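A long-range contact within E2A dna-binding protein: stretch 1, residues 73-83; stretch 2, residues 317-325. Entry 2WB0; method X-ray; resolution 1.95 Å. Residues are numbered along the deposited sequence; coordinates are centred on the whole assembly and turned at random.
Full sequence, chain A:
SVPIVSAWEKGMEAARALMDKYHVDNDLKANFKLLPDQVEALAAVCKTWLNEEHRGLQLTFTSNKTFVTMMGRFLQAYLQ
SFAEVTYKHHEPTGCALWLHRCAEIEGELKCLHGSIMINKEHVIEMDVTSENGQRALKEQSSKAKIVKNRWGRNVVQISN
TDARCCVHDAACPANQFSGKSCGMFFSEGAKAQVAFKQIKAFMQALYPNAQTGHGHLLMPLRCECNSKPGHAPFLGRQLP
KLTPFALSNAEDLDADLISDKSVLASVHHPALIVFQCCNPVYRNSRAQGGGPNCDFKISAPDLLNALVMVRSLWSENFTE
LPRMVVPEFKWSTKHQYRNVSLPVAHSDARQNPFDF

Stretch 1 (73-83) RFLQAYLQSFA
Stretch 2 317-325: NFTELPRMV

Residues 73-83 form a continuous α-helix, the continuation of one that begins earlier in the chain, with i to i+4 hydrogen bonds from A77 N to R73 O (2.9 Å) through A83 N to L79 O (2.9 Å). Against it lies an irregular, extended segment, residues 317-325, more than 230 residues away in sequence. All residues from 320 onward have phi between -56° and -149° and psi between 115° and 157°. The closest CA atoms across the contact are those of F82 and P322, 5.6 Å apart. From there the segment runs back along the helix, so that M324 reaches A77 and F74 while F318 meets F82. No direct hydrogen bond crosses the contact; 545 Å² of surface, both sides summed, is buried, and the direct contacts are packing contacts.

One large bump is the ring of Y78, and the hollow that receives it is built by L321, P322 and M324. Y78 leaves the helix sideways, with chi1 -84° (m) and chi2 -66°, which brings the end of its side chain nearer the segment. L321 (chi1 t, chi2 -133°) lays its CD2 over one face, 3.6 Å from the ring centroid and 25° off the normal, with CD2 3.3 Å from Y78 CE1. M324 covers the opposite face: its CG stands 4.0 Å from the Y78 centroid, 14° off the normal, and its CB approaches Y78 CE1 to 3.3 Å. The ring is thus clamped between two aliphatic side chains, while P322 O lies at its edge, 3.4 Å from Y78 CE1. Beyond the ring, a water joins the segments, 2.5 Å from Y78 OH and donating to M324 O at 3.0 Å, so the hydroxyl gains a polar link where its ring is buried.

M324 directs its CA-to-CB bond toward the helix and has the t, m, m conformation. Its CG sits 3.7 Å from A77 CB, where the small alanine leaves room for the methionine chain to lie close to the helix. The folded chain then carries CE to 4.3 Å from F74 CD1, an oblique approach to that ring, while SD lies 5.2 Å from the Y78 centroid. A flexible, unbranched side chain suits this path across four helix residues, F74, A77, Y78 and S81.

P322, with its ring in the C-gamma exo pucker, rests on the helix at S81 and F82. Its CB is 3.7 Å from S81 CB, and its CG is 3.7 Å from F82 N and 3.9 Å from F82 CB. S81 also packs its CB 3.1 Å from R323 O. Its hydroxyl (chi1 m) turns back to the helix, OG donating to A77 O at 2.9 Å, which satisfies the polar group beside apolar neighbours. R323 directs its CA-to-CB bond away.

At the other end, F318 (chi1 m) directs its CA-to-CB bond toward the helix and sets its edge against the face of F82 (chi1 t). The ring centroids are 5.1 Å apart, the planes meet at 55°, and F318 CE2 is 4.1 Å from F82 CZ.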

# COMPACT_ATOMS: atom_id res chain seq x y z
N ARG A 73 9.93 -7.88 -0.72
CA ARG A 73 10.51 -6.60 -1.04
C ARG A 73 11.28 -5.98 0.12
O ARG A 73 12.31 -5.30 -0.07
CB ARG A 73 9.39 -5.64 -1.46
CG ARG A 73 8.60 -6.04 -2.77
CD ARG A 73 7.72 -4.81 -3.16
NE ARG A 73 6.60 -5.05 -4.13
CZ ARG A 73 5.63 -4.18 -4.45
NH1 ARG A 73 5.47 -2.99 -3.80
NH2 ARG A 73 4.73 -4.52 -5.41
N PHE A 74 10.75 -6.14 1.34
CA PHE A 74 11.45 -5.57 2.48
C PHE A 74 12.74 -6.32 2.73
O PHE A 74 13.72 -5.70 3.05
CB PHE A 74 10.55 -5.59 3.71
CG PHE A 74 9.44 -4.61 3.63
CD1 PHE A 74 9.70 -3.28 3.27
CD2 PHE A 74 8.10 -5.03 3.87
CE1 PHE A 74 8.68 -2.33 3.19
CE2 PHE A 74 7.09 -4.07 3.80
CZ PHE A 74 7.34 -2.75 3.48
N LEU A 75 12.72 -7.62 2.57
CA LEU A 75 13.92 -8.43 2.75
C LEU A 75 14.96 -8.02 1.70
O LEU A 75 16.13 -7.76 1.99
CB LEU A 75 13.57 -9.88 2.51
CG LEU A 75 14.41 -10.99 3.19
CD1 LEU A 75 14.43 -12.35 2.54
CD2 LEU A 75 15.71 -10.64 4.04
N GLN A 76 14.50 -7.93 0.47
CA GLN A 76 15.32 -7.33 -0.58
C GLN A 76 15.93 -6.01 -0.21
O GLN A 76 17.12 -5.78 -0.45
CB GLN A 76 14.50 -7.20 -1.89
CG GLN A 76 15.49 -6.92 -3.10
CD GLN A 76 14.79 -6.55 -4.36
OE1 GLN A 76 15.04 -7.12 -5.44
NE2 GLN A 76 13.89 -5.63 -4.25
N ALA A 77 15.16 -5.11 0.37
CA ALA A 77 15.71 -3.83 0.72
C ALA A 77 16.80 -3.95 1.79
O ALA A 77 17.78 -3.17 1.79
CB ALA A 77 14.59 -2.90 1.19
N TYR A 78 16.60 -4.87 2.73
CA TYR A 78 17.59 -5.04 3.84
C TYR A 78 18.88 -5.66 3.30
O TYR A 78 19.99 -5.24 3.66
CB TYR A 78 16.99 -5.83 5.01
CG TYR A 78 16.20 -4.90 5.90
CD1 TYR A 78 16.85 -3.88 6.64
CD2 TYR A 78 14.84 -5.05 6.04
CE1 TYR A 78 16.13 -2.98 7.47
CE2 TYR A 78 14.08 -4.14 6.88
CZ TYR A 78 14.73 -3.11 7.56
OH TYR A 78 14.03 -2.25 8.33
N LEU A 79 18.73 -6.61 2.40
CA LEU A 79 19.88 -7.24 1.76
C LEU A 79 20.69 -6.26 0.93
O LEU A 79 21.92 -6.19 1.07
CB LEU A 79 19.39 -8.37 0.85
CG LEU A 79 19.53 -9.86 1.01
CD1 LEU A 79 20.36 -10.44 2.21
CD2 LEU A 79 18.20 -10.51 0.85
N GLN A 80 20.01 -5.42 0.14
CA GLN A 80 20.67 -4.36 -0.60
C GLN A 80 21.40 -3.38 0.34
O GLN A 80 22.58 -3.05 0.11
CB GLN A 80 19.64 -3.61 -1.47
CG GLN A 80 19.21 -4.46 -2.66
CD GLN A 80 18.24 -3.68 -3.60
OE1 GLN A 80 17.94 -2.51 -3.36
NE2 GLN A 80 17.76 -4.35 -4.64
N SER A 81 20.70 -2.90 1.38
CA SER A 81 21.33 -2.07 2.39
C SER A 81 22.55 -2.76 3.05
O SER A 81 23.59 -2.14 3.13
CB SER A 81 20.32 -1.54 3.43
OG SER A 81 19.19 -0.86 2.80
N PHE A 82 22.42 -4.02 3.46
CA PHE A 82 23.52 -4.77 4.10
C PHE A 82 24.76 -4.73 3.20
O PHE A 82 25.89 -4.35 3.63
CB PHE A 82 23.11 -6.20 4.35
CG PHE A 82 24.23 -7.12 4.78
CD1 PHE A 82 24.76 -7.05 6.08
CD2 PHE A 82 24.65 -8.15 3.97
CE1 PHE A 82 25.76 -7.92 6.50
CE2 PHE A 82 25.67 -9.06 4.38
CZ PHE A 82 26.21 -8.94 5.65
N ALA A 83 24.53 -5.17 1.96
CA ALA A 83 25.58 -5.31 0.92
C ALA A 83 26.09 -3.98 0.33
O ALA A 83 27.13 -3.96 -0.34
CB ALA A 83 25.06 -6.17 -0.17
N ASN A 317 19.09 -13.77 11.75
CA ASN A 317 20.14 -14.18 10.79
C ASN A 317 21.37 -13.33 10.73
O ASN A 317 22.40 -13.78 10.26
CB ASN A 317 19.54 -14.32 9.40
CG ASN A 317 18.60 -15.44 9.32
OD1 ASN A 317 17.39 -15.28 9.48
ND2 ASN A 317 19.12 -16.58 9.08
N PHE A 318 21.24 -12.10 11.21
CA PHE A 318 22.28 -11.10 11.19
C PHE A 318 22.27 -10.45 12.53
O PHE A 318 21.23 -10.46 13.22
CB PHE A 318 22.08 -10.06 10.06
CG PHE A 318 22.08 -10.68 8.71
CD1 PHE A 318 20.89 -11.20 8.17
CD2 PHE A 318 23.26 -10.84 7.99
CE1 PHE A 318 20.86 -11.87 6.93
CE2 PHE A 318 23.24 -11.50 6.76
CZ PHE A 318 22.03 -12.00 6.21
N THR A 319 23.40 -9.89 12.95
CA THR A 319 23.39 -9.32 14.30
C THR A 319 23.10 -7.81 14.37
O THR A 319 22.74 -7.33 15.44
CB THR A 319 24.65 -9.76 15.13
OG1 THR A 319 25.76 -8.97 14.72
CG2 THR A 319 24.97 -11.29 14.91
N GLU A 320 23.23 -7.06 13.27
CA GLU A 320 22.69 -5.69 13.17
C GLU A 320 21.69 -5.61 12.01
O GLU A 320 21.78 -6.40 11.05
CB GLU A 320 23.74 -4.63 12.88
CG GLU A 320 24.22 -3.93 14.10
CD GLU A 320 25.56 -4.45 14.44
OE1 GLU A 320 25.71 -5.10 15.51
OE2 GLU A 320 26.48 -4.26 13.61
N LEU A 321 20.75 -4.68 12.13
CA LEU A 321 19.75 -4.42 11.09
C LEU A 321 20.34 -3.22 10.34
O LEU A 321 20.59 -2.22 10.95
CB LEU A 321 18.44 -3.96 11.74
CG LEU A 321 17.01 -4.13 11.23
CD1 LEU A 321 16.16 -2.84 11.29
CD2 LEU A 321 16.81 -4.98 9.97
N PRO A 322 20.57 -3.31 9.03
CA PRO A 322 21.06 -2.11 8.31
C PRO A 322 20.04 -0.97 8.37
O PRO A 322 18.80 -1.22 8.59
CB PRO A 322 21.17 -2.59 6.85
CG PRO A 322 21.09 -4.02 6.89
CD PRO A 322 20.46 -4.48 8.15
N ARG A 323 20.53 0.25 8.19
CA ARG A 323 19.68 1.38 7.87
C ARG A 323 18.87 1.05 6.60
O ARG A 323 19.41 0.50 5.61
CB ARG A 323 20.55 2.57 7.62
CG ARG A 323 19.84 3.90 7.45
CD ARG A 323 20.85 4.99 7.58
NE ARG A 323 20.44 6.10 6.73
CZ ARG A 323 19.50 6.98 7.06
NH1 ARG A 323 18.89 6.92 8.27
NH2 ARG A 323 19.19 7.94 6.21
N MET A 324 17.57 1.37 6.61
CA MET A 324 16.74 1.07 5.39
C MET A 324 15.72 2.15 5.41
O MET A 324 14.94 2.26 6.37
CB MET A 324 16.11 -0.34 5.48
CG MET A 324 15.50 -0.92 4.14
SD MET A 324 13.98 -0.06 3.71
CE MET A 324 12.86 -0.85 4.84
N VAL A 325 15.74 3.03 4.41
CA VAL A 325 14.86 4.17 4.36
C VAL A 325 13.76 3.92 3.33
O VAL A 325 14.06 3.78 2.13
CB VAL A 325 15.64 5.46 3.89
CG1 VAL A 325 14.71 6.71 3.73
CG2 VAL A 325 16.87 5.71 4.81
O HOH W 1 14.42 0.24 8.50